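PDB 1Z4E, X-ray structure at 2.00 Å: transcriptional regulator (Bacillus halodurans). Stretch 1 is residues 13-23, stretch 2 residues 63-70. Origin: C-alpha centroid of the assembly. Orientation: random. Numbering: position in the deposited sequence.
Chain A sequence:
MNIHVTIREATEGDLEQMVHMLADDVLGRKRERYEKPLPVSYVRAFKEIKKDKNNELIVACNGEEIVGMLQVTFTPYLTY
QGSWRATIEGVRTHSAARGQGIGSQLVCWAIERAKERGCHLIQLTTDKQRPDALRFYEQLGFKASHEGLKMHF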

# COMPACT_ATOMS: atom_id res chain seq x y z
N GLY A 13 23.14 8.21 -7.30
CA GLY A 13 24.33 7.39 -7.41
C GLY A 13 24.11 5.91 -7.12
O GLY A 13 24.94 5.07 -7.48
N ASP A 14 23.00 5.57 -6.47
CA ASP A 14 22.69 4.18 -6.12
C ASP A 14 21.77 3.52 -7.14
O ASP A 14 21.60 2.30 -7.14
CB ASP A 14 21.99 4.10 -4.76
CG ASP A 14 22.73 4.83 -3.67
OD1 ASP A 14 23.96 4.65 -3.57
OD2 ASP A 14 22.09 5.57 -2.90
N LEU A 15 21.16 4.34 -8.00
CA LEU A 15 20.19 3.83 -8.96
C LEU A 15 20.64 2.66 -9.81
O LEU A 15 19.90 1.70 -9.97
CB LEU A 15 19.71 4.96 -9.88
CG LEU A 15 18.47 4.61 -10.72
CD1 LEU A 15 17.33 4.15 -9.81
CD2 LEU A 15 18.04 5.83 -11.52
N GLU A 16 21.85 2.73 -10.34
CA GLU A 16 22.36 1.65 -11.18
C GLU A 16 22.40 0.33 -10.41
O GLU A 16 21.95 -0.72 -10.91
CB GLU A 16 23.76 2.01 -11.71
CG GLU A 16 24.36 1.02 -12.71
CD GLU A 16 25.10 -0.12 -12.03
OE1 GLU A 16 25.81 0.14 -11.04
OE2 GLU A 16 24.99 -1.27 -12.50
N GLN A 17 22.91 0.36 -9.18
CA GLN A 17 22.97 -0.85 -8.38
C GLN A 17 21.59 -1.32 -7.95
O GLN A 17 21.34 -2.52 -7.90
CB GLN A 17 23.85 -0.65 -7.14
CG GLN A 17 25.33 -0.49 -7.46
CD GLN A 17 26.17 -0.34 -6.21
OE1 GLN A 17 26.29 -1.27 -5.40
NE2 GLN A 17 26.75 0.84 -6.03
N MET A 18 20.68 -0.40 -7.64
CA MET A 18 19.34 -0.80 -7.23
C MET A 18 18.61 -1.53 -8.36
O MET A 18 18.00 -2.57 -8.14
CB MET A 18 18.51 0.41 -6.76
CG MET A 18 18.94 1.00 -5.40
SD MET A 18 17.74 2.20 -4.69
CE MET A 18 17.88 3.53 -5.83
N VAL A 19 18.68 -0.97 -9.58
CA VAL A 19 18.02 -1.59 -10.73
C VAL A 19 18.61 -2.98 -10.98
O VAL A 19 17.88 -3.93 -11.26
CB VAL A 19 18.19 -0.74 -12.02
CG1 VAL A 19 17.55 -1.46 -13.21
CG2 VAL A 19 17.53 0.62 -11.82
N HIS A 20 19.93 -3.10 -10.85
CA HIS A 20 20.58 -4.40 -11.05
C HIS A 20 20.04 -5.42 -10.03
O HIS A 20 19.74 -6.57 -10.39
CB HIS A 20 22.10 -4.26 -10.91
CG HIS A 20 22.85 -5.50 -11.31
ND1 HIS A 20 22.85 -5.98 -12.60
CD2 HIS A 20 23.60 -6.36 -10.59
CE1 HIS A 20 23.57 -7.08 -12.66
NE2 HIS A 20 24.04 -7.34 -11.45
N MET A 21 19.89 -5.00 -8.78
CA MET A 21 19.38 -5.88 -7.72
C MET A 21 17.95 -6.31 -8.05
O MET A 21 17.59 -7.48 -7.91
CB MET A 21 19.43 -5.16 -6.36
CG MET A 21 19.23 -6.08 -5.13
SD MET A 21 19.58 -5.29 -3.51
CE MET A 21 21.31 -4.97 -3.66
N LEU A 22 17.14 -5.37 -8.52
CA LEU A 22 15.76 -5.68 -8.89
C LEU A 22 15.70 -6.72 -10.01
O LEU A 22 14.94 -7.68 -9.94
CB LEU A 22 15.01 -4.42 -9.32
CG LEU A 22 14.72 -3.37 -8.24
CD1 LEU A 22 14.06 -2.15 -8.88
CD2 LEU A 22 13.82 -3.97 -7.17
N ALA A 23 16.51 -6.51 -11.04
CA ALA A 23 16.54 -7.40 -12.20
C ALA A 23 17.12 -8.77 -11.88
O ALA A 23 16.82 -9.75 -12.56
CB ALA A 23 17.32 -6.76 -13.33
N GLY A 63 29.88 0.28 2.46
CA GLY A 63 30.74 1.24 1.78
C GLY A 63 29.92 1.67 0.58
O GLY A 63 28.73 1.97 0.72
N GLU A 64 30.52 1.66 -0.61
CA GLU A 64 29.79 2.05 -1.82
C GLU A 64 28.95 0.92 -2.39
O GLU A 64 28.13 1.13 -3.29
CB GLU A 64 30.78 2.55 -2.88
CG GLU A 64 31.47 3.85 -2.52
CD GLU A 64 32.47 4.28 -3.58
OE1 GLU A 64 32.09 4.36 -4.77
OE2 GLU A 64 33.64 4.55 -3.22
N GLU A 65 29.15 -0.29 -1.87
CA GLU A 65 28.41 -1.44 -2.35
C GLU A 65 27.02 -1.50 -1.72
O GLU A 65 26.88 -1.56 -0.49
CB GLU A 65 29.20 -2.72 -2.01
CG GLU A 65 28.52 -4.03 -2.40
CD GLU A 65 29.37 -5.24 -2.04
OE1 GLU A 65 29.74 -5.40 -0.86
OE2 GLU A 65 29.65 -6.05 -2.95
N ILE A 66 25.99 -1.47 -2.56
CA ILE A 66 24.63 -1.54 -2.05
C ILE A 66 24.33 -3.02 -1.82
O ILE A 66 24.44 -3.83 -2.73
CB ILE A 66 23.61 -0.98 -3.08
CG1 ILE A 66 23.90 0.50 -3.36
CG2 ILE A 66 22.19 -1.15 -2.54
CD1 ILE A 66 23.79 1.40 -2.13
N VAL A 67 23.96 -3.37 -0.59
CA VAL A 67 23.68 -4.77 -0.30
C VAL A 67 22.23 -5.06 0.05
O VAL A 67 21.87 -6.20 0.34
CB VAL A 67 24.60 -5.28 0.84
CG1 VAL A 67 26.04 -5.13 0.41
CG2 VAL A 67 24.35 -4.49 2.12
N GLY A 68 21.40 -4.02 -0.00
CA GLY A 68 19.99 -4.20 0.30
C GLY A 68 19.20 -2.95 -0.01
O GLY A 68 19.75 -1.85 -0.04
N MET A 69 17.90 -3.11 -0.26
CA MET A 69 17.05 -1.98 -0.59
C MET A 69 15.59 -2.28 -0.29
O MET A 69 15.19 -3.43 -0.15
CB MET A 69 17.18 -1.64 -2.09
CG MET A 69 16.62 -2.73 -3.03
SD MET A 69 16.88 -2.48 -4.84
CE MET A 69 15.62 -1.28 -5.18
N LEU A 70 14.80 -1.21 -0.19
CA LEU A 70 13.36 -1.33 0.00
C LEU A 70 12.77 0.04 -0.23
O LEU A 70 13.48 1.05 -0.22
CB LEU A 70 13.01 -1.83 1.42
CG LEU A 70 13.30 -0.95 2.65
CD1 LEU A 70 12.39 0.27 2.67
CD2 LEU A 70 13.08 -1.77 3.90
O HOH W 1 25.22 -3.87 -5.32

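A helix running through A23 lies across the strand 65-70, their N-to-C directions 41° apart and their axes 8.9 Å from each other at closest approach. The backbones come nearest at Q17 and I66, whose CA atoms are 6.6 Å apart; M18 and M69 follow at 7.1 Å. Such spacing leaves room for side chains, not for direct backbone pairing.

At the start of the strand, the side-chain amide of Q17 hydrogen-bonds to the backbone at two points. It accepts a hydrogen bond, I66 N to Q17 OE1 at 2.9 Å and nearly straight, and donates another from Q17 NE2 to E64 O at 3.1 Å. A long chain with a donor and an acceptor at its tip suits this task. A water adds a bridge, donating to both Q17 OE1 (2.8 Å) and I66 O (2.7 Å).

Farther along, the contact turns apolar. I66 and M69 point toward the helix, while V67 and L70 point away. M21, extended through chi1 and chi2, brings its CE 4.1 Å from I66 CG2 and its SD 3.9 Å from M69 CG. M69, buried, reaches between helical neighbours: its CE lies 3.7 Å from M18 CB and 3.8 Å from L22 CD2. Flexible, unbranched methionines fit here, filling the gap between backbones. Together the stretches bury 483 Å².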